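Local coordinates for protein thiosulfate sulfurtransferase (Pseudomonas aeruginosa, PDB 1YT8) that probably transfers sulfur from thiosulfate to cyanide, as a sulfurtransferase built from four rhodanese-like domains, at residues E107-E121 with Y507-D521. Sequence-based numbering, arbitrary orientation.
Sequences ELFRDVNVPSKAFGE and YLDWEFGLVEQLGRD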
# COMPACT_ATOMS: atom_id res chain seq x y z
N GLU A 107 -2.73 19.41 -11.61
CA GLU A 107 -3.68 18.34 -11.90
C GLU A 107 -4.01 17.60 -10.60
O GLU A 107 -3.13 17.41 -9.76
CB GLU A 107 -3.06 17.38 -12.92
CG GLU A 107 -4.01 16.29 -13.45
CD GLU A 107 -5.13 16.83 -14.33
OE1 GLU A 107 -5.04 17.98 -14.82
OE2 GLU A 107 -6.12 16.10 -14.55
N LEU A 108 -5.27 17.20 -10.44
CA LEU A 108 -5.68 16.47 -9.24
C LEU A 108 -6.27 15.12 -9.61
O LEU A 108 -6.92 14.98 -10.65
CB LEU A 108 -6.69 17.30 -8.44
CG LEU A 108 -6.07 18.50 -7.71
CD1 LEU A 108 -7.16 19.31 -7.00
CD2 LEU A 108 -5.04 18.00 -6.70
N PHE A 109 -6.05 14.13 -8.75
CA PHE A 109 -6.53 12.77 -8.99
C PHE A 109 -7.32 12.22 -7.82
O PHE A 109 -7.10 12.61 -6.67
CB PHE A 109 -5.33 11.84 -9.23
CG PHE A 109 -4.51 12.17 -10.44
CD1 PHE A 109 -4.67 11.44 -11.61
CD2 PHE A 109 -3.56 13.19 -10.40
CE1 PHE A 109 -3.89 11.72 -12.74
CE2 PHE A 109 -2.77 13.48 -11.52
CZ PHE A 109 -2.93 12.74 -12.69
N ARG A 110 -8.24 11.31 -8.11
CA ARG A 110 -9.00 10.68 -7.03
C ARG A 110 -8.49 9.25 -6.92
O ARG A 110 -7.61 8.84 -7.69
CB ARG A 110 -10.50 10.68 -7.31
CG ARG A 110 -10.91 10.02 -8.60
CD ARG A 110 -12.42 9.76 -8.63
NE ARG A 110 -12.80 8.71 -7.70
CZ ARG A 110 -13.32 8.92 -6.49
NH1 ARG A 110 -13.52 10.15 -6.05
NH2 ARG A 110 -13.62 7.88 -5.71
N ASP A 111 -9.03 8.51 -5.96
CA ASP A 111 -8.67 7.12 -5.68
C ASP A 111 -7.29 6.99 -5.03
O ASP A 111 -6.73 7.99 -4.58
CB ASP A 111 -8.73 6.27 -6.96
CG ASP A 111 -9.24 4.86 -6.69
OD1 ASP A 111 -8.45 4.01 -6.22
OD2 ASP A 111 -10.43 4.60 -6.94
N VAL A 112 -6.77 5.77 -4.97
CA VAL A 112 -5.46 5.52 -4.35
C VAL A 112 -4.48 4.82 -5.29
O VAL A 112 -4.89 4.22 -6.28
CB VAL A 112 -5.62 4.67 -3.07
CG1 VAL A 112 -6.50 5.39 -2.06
CG2 VAL A 112 -6.21 3.30 -3.41
N ASN A 113 -3.19 4.90 -4.97
CA ASN A 113 -2.11 4.29 -5.76
C ASN A 113 -2.24 4.71 -7.22
O ASN A 113 -2.08 3.90 -8.14
CB ASN A 113 -2.18 2.76 -5.64
CG ASN A 113 -2.32 2.28 -4.20
OD1 ASN A 113 -3.20 1.47 -3.90
ND2 ASN A 113 -1.45 2.77 -3.32
N VAL A 114 -2.51 6.00 -7.42
CA VAL A 114 -2.72 6.55 -8.76
C VAL A 114 -1.54 6.41 -9.73
O VAL A 114 -1.74 6.05 -10.89
CB VAL A 114 -3.18 8.02 -8.66
CG1 VAL A 114 -3.46 8.58 -10.04
CG2 VAL A 114 -4.44 8.08 -7.80
N PRO A 115 -0.31 6.71 -9.28
CA PRO A 115 0.80 6.56 -10.22
C PRO A 115 0.86 5.14 -10.79
O PRO A 115 1.02 4.94 -12.00
CB PRO A 115 2.03 6.90 -9.37
CG PRO A 115 1.49 7.92 -8.41
CD PRO A 115 0.15 7.31 -8.01
N SER A 116 0.72 4.16 -9.91
CA SER A 116 0.75 2.76 -10.33
C SER A 116 -0.37 2.39 -11.30
O SER A 116 -0.14 1.70 -12.29
CB SER A 116 0.67 1.84 -9.10
OG SER A 116 1.79 2.02 -8.25
N LYS A 117 -1.58 2.86 -11.01
CA LYS A 117 -2.72 2.55 -11.86
C LYS A 117 -2.70 3.31 -13.18
O LYS A 117 -3.06 2.77 -14.22
CB LYS A 117 -4.02 2.84 -11.11
CG LYS A 117 -4.16 2.03 -9.83
CD LYS A 117 -5.41 2.41 -9.06
CE LYS A 117 -5.55 1.55 -7.82
NZ LYS A 117 -6.76 1.95 -7.04
N ALA A 118 -2.28 4.57 -13.13
CA ALA A 118 -2.19 5.39 -14.33
C ALA A 118 -1.12 4.78 -15.23
O ALA A 118 -1.26 4.73 -16.46
CB ALA A 118 -1.83 6.82 -13.97
N PHE A 119 -0.03 4.30 -14.62
CA PHE A 119 1.04 3.68 -15.39
C PHE A 119 0.51 2.43 -16.09
O PHE A 119 0.86 2.16 -17.24
CB PHE A 119 2.21 3.28 -14.49
CG PHE A 119 3.28 2.50 -15.22
CD1 PHE A 119 4.08 3.13 -16.16
CD2 PHE A 119 3.45 1.14 -14.99
CE1 PHE A 119 5.05 2.41 -16.89
CE2 PHE A 119 4.40 0.41 -15.71
CZ PHE A 119 5.20 1.05 -16.66
N GLY A 120 -0.34 1.67 -15.40
CA GLY A 120 -0.90 0.47 -15.99
C GLY A 120 -1.66 0.78 -17.27
O GLY A 120 -1.56 0.05 -18.27
N GLU A 121 -2.42 1.87 -17.25
CA GLU A 121 -3.19 2.26 -18.42
C GLU A 121 -2.25 2.69 -19.54
O GLU A 121 -2.54 2.46 -20.71
CB GLU A 121 -4.15 3.40 -18.07
CG GLU A 121 -5.27 3.01 -17.09
CD GLU A 121 -6.09 1.82 -17.56
OE1 GLU A 121 -6.38 1.73 -18.77
OE2 GLU A 121 -6.46 0.97 -16.71
N TYR A 507 -15.43 3.05 -11.43
CA TYR A 507 -14.01 2.83 -11.21
C TYR A 507 -13.33 2.61 -12.56
O TYR A 507 -12.25 3.15 -12.83
CB TYR A 507 -13.79 1.62 -10.31
CG TYR A 507 -12.33 1.38 -9.97
CD1 TYR A 507 -11.64 2.25 -9.13
CD2 TYR A 507 -11.64 0.31 -10.53
CE1 TYR A 507 -10.29 2.06 -8.84
CE2 TYR A 507 -10.28 0.11 -10.26
CZ TYR A 507 -9.62 0.99 -9.41
OH TYR A 507 -8.29 0.80 -9.14
N LEU A 508 -13.96 1.80 -13.41
CA LEU A 508 -13.41 1.53 -14.74
C LEU A 508 -13.37 2.81 -15.57
O LEU A 508 -12.38 3.07 -16.27
CB LEU A 508 -14.25 0.47 -15.46
CG LEU A 508 -14.35 -0.91 -14.80
CD1 LEU A 508 -15.25 -1.80 -15.65
CD2 LEU A 508 -12.96 -1.53 -14.66
N ASP A 509 -14.44 3.59 -15.50
CA ASP A 509 -14.50 4.84 -16.25
C ASP A 509 -13.39 5.78 -15.79
O ASP A 509 -12.80 6.50 -16.60
CB ASP A 509 -15.85 5.54 -16.06
CG ASP A 509 -17.01 4.73 -16.62
OD1 ASP A 509 -16.81 3.99 -17.60
OD2 ASP A 509 -18.13 4.86 -16.09
N TRP A 510 -13.11 5.77 -14.49
CA TRP A 510 -12.06 6.62 -13.95
C TRP A 510 -10.71 6.21 -14.54
O TRP A 510 -9.93 7.05 -14.98
CB TRP A 510 -12.02 6.51 -12.42
CG TRP A 510 -10.77 7.09 -11.82
CD1 TRP A 510 -10.42 8.41 -11.75
CD2 TRP A 510 -9.68 6.35 -11.25
NE1 TRP A 510 -9.18 8.54 -11.17
CE2 TRP A 510 -8.70 7.29 -10.86
CE3 TRP A 510 -9.44 4.99 -11.04
CZ2 TRP A 510 -7.50 6.91 -10.27
CZ3 TRP A 510 -8.24 4.61 -10.45
CH2 TRP A 510 -7.28 5.57 -10.07
N GLU A 511 -10.43 4.91 -14.57
CA GLU A 511 -9.16 4.44 -15.12
C GLU A 511 -9.04 4.77 -16.61
O GLU A 511 -7.95 5.04 -17.11
CB GLU A 511 -8.98 2.94 -14.87
CG GLU A 511 -8.88 2.59 -13.39
CD GLU A 511 -8.48 1.14 -13.11
OE1 GLU A 511 -9.07 0.22 -13.72
OE2 GLU A 511 -7.58 0.93 -12.27
N PHE A 512 -10.18 4.78 -17.30
CA PHE A 512 -10.22 5.09 -18.73
C PHE A 512 -9.70 6.49 -19.03
O PHE A 512 -9.23 6.77 -20.13
CB PHE A 512 -11.66 4.97 -19.24
CG PHE A 512 -11.81 5.18 -20.73
CD1 PHE A 512 -11.48 4.16 -21.63
CD2 PHE A 512 -12.28 6.39 -21.23
CE1 PHE A 512 -11.62 4.35 -23.01
CE2 PHE A 512 -12.42 6.59 -22.61
CZ PHE A 512 -12.09 5.57 -23.50
N GLY A 513 -9.78 7.38 -18.04
CA GLY A 513 -9.32 8.74 -18.26
C GLY A 513 -7.95 9.09 -17.69
O GLY A 513 -7.52 10.24 -17.79
N LEU A 514 -7.26 8.11 -17.12
CA LEU A 514 -5.95 8.36 -16.51
C LEU A 514 -4.81 8.79 -17.43
O LEU A 514 -4.03 9.66 -17.08
CB LEU A 514 -5.50 7.14 -15.70
CG LEU A 514 -6.25 6.94 -14.38
CD1 LEU A 514 -5.77 5.66 -13.72
CD2 LEU A 514 -6.00 8.14 -13.48
N VAL A 515 -4.69 8.17 -18.61
CA VAL A 515 -3.62 8.55 -19.51
C VAL A 515 -3.74 10.02 -19.91
O VAL A 515 -2.74 10.74 -19.99
CB VAL A 515 -3.60 7.65 -20.76
CG1 VAL A 515 -2.62 8.20 -21.80
CG2 VAL A 515 -3.18 6.25 -20.34
N GLU A 516 -4.97 10.47 -20.13
CA GLU A 516 -5.19 11.87 -20.49
C GLU A 516 -4.73 12.76 -19.33
O GLU A 516 -4.10 13.79 -19.55
CB GLU A 516 -6.67 12.11 -20.79
CG GLU A 516 -6.97 13.53 -21.25
CD GLU A 516 -8.44 13.73 -21.58
OE1 GLU A 516 -8.98 12.96 -22.39
OE2 GLU A 516 -9.05 14.68 -21.03
N GLN A 517 -5.05 12.36 -18.10
CA GLN A 517 -4.65 13.14 -16.93
C GLN A 517 -3.13 13.20 -16.79
O GLN A 517 -2.58 14.24 -16.41
CB GLN A 517 -5.24 12.56 -15.65
CG GLN A 517 -6.74 12.72 -15.50
CD GLN A 517 -7.16 12.62 -14.05
OE1 GLN A 517 -7.03 13.58 -13.28
NE2 GLN A 517 -7.65 11.45 -13.65
N LEU A 518 -2.46 12.09 -17.07
CA LEU A 518 -1.00 12.04 -16.99
C LEU A 518 -0.41 13.09 -17.94
O LEU A 518 0.57 13.75 -17.62
CB LEU A 518 -0.47 10.65 -17.38
CG LEU A 518 -0.66 9.49 -16.40
CD1 LEU A 518 -0.08 8.22 -17.00
CD2 LEU A 518 0.03 9.81 -15.08
N GLY A 519 -1.03 13.23 -19.11
CA GLY A 519 -0.56 14.20 -20.07
C GLY A 519 -0.68 15.61 -19.53
O GLY A 519 0.19 16.45 -19.73
N ARG A 520 -1.78 15.88 -18.82
CA ARG A 520 -1.98 17.20 -18.25
C ARG A 520 -1.02 17.48 -17.10
O ARG A 520 -0.57 18.61 -16.93
CB ARG A 520 -3.44 17.37 -17.78
CG ARG A 520 -4.45 17.43 -18.92
CD ARG A 520 -5.65 18.30 -18.56
NE ARG A 520 -6.46 17.74 -17.49
CZ ARG A 520 -7.36 16.77 -17.65
NH1 ARG A 520 -7.57 16.26 -18.85
NH2 ARG A 520 -8.05 16.33 -16.61
N ASP A 521 -0.70 16.45 -16.32
CA ASP A 521 0.22 16.62 -15.20
C ASP A 521 1.64 16.88 -15.72
O ASP A 521 2.29 17.84 -15.31
CB ASP A 521 0.24 15.38 -14.30
CG ASP A 521 1.23 15.50 -13.17
OD1 ASP A 521 0.93 16.20 -12.18
OD2 ASP A 521 2.33 14.92 -13.29
O HOH W 1 -0.61 16.06 -9.83
O HOH W 2 0.03 19.06 -12.18
O HOH W 3 -8.56 11.36 -11.16
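Tyr507 and Lys117 cross at about a right angle, NZ lying at the ring's edge, in its plane, and donating to the hydroxyl OH, 2.8 Å away. Here the C-terminal helices 501-512 and 514-521 meet the chain leading from helix 97-103 into helix 114-127. Lys117, extended beyond CG, sits as a knob among Tyr507, Trp510, Glu511 and Leu514, and its NZ also forms a salt bridge with Asp111. Asp111 OD1 is gripped from opposite faces, by Lys117 NZ and, at 2.7 Å, by Val112 N. Trp510 is sandwiched: Asp111 CB makes a CH-pi contact over its six-membered ring, 3.7 Å from the centroid, while Leu514 CD2 covers the other face; NE1 donates to a water that also accepts from Arg110 N. Glu511 OE1 comes within 4.0 Å of Glu121 OE2, a like-charge approach probably eased by Arg196, which bridges to Glu121. Leu514 is the reciprocal knob, entering among Val114, Lys117, Ala118 and Glu121. Gln517 CB rests 3.3 Å from Phe109 CE1, its amide nearly parallel to the ring (24°) and toward the rim. Leu518 CD2 packs 3.7 Å from Ala118 CB. Arg520 NE bridges to Glu107 OE1 (3.0 Å, 143°), with a weak second bond from NH2 to OE2; Glu516 joins this network. Asp521 OD1 reaches Glu107 N and O through two waters, OD2 bonding Thr523. Charge pairs thus secure both ends of an apolar middle, where buried Arg110 O finds no partner.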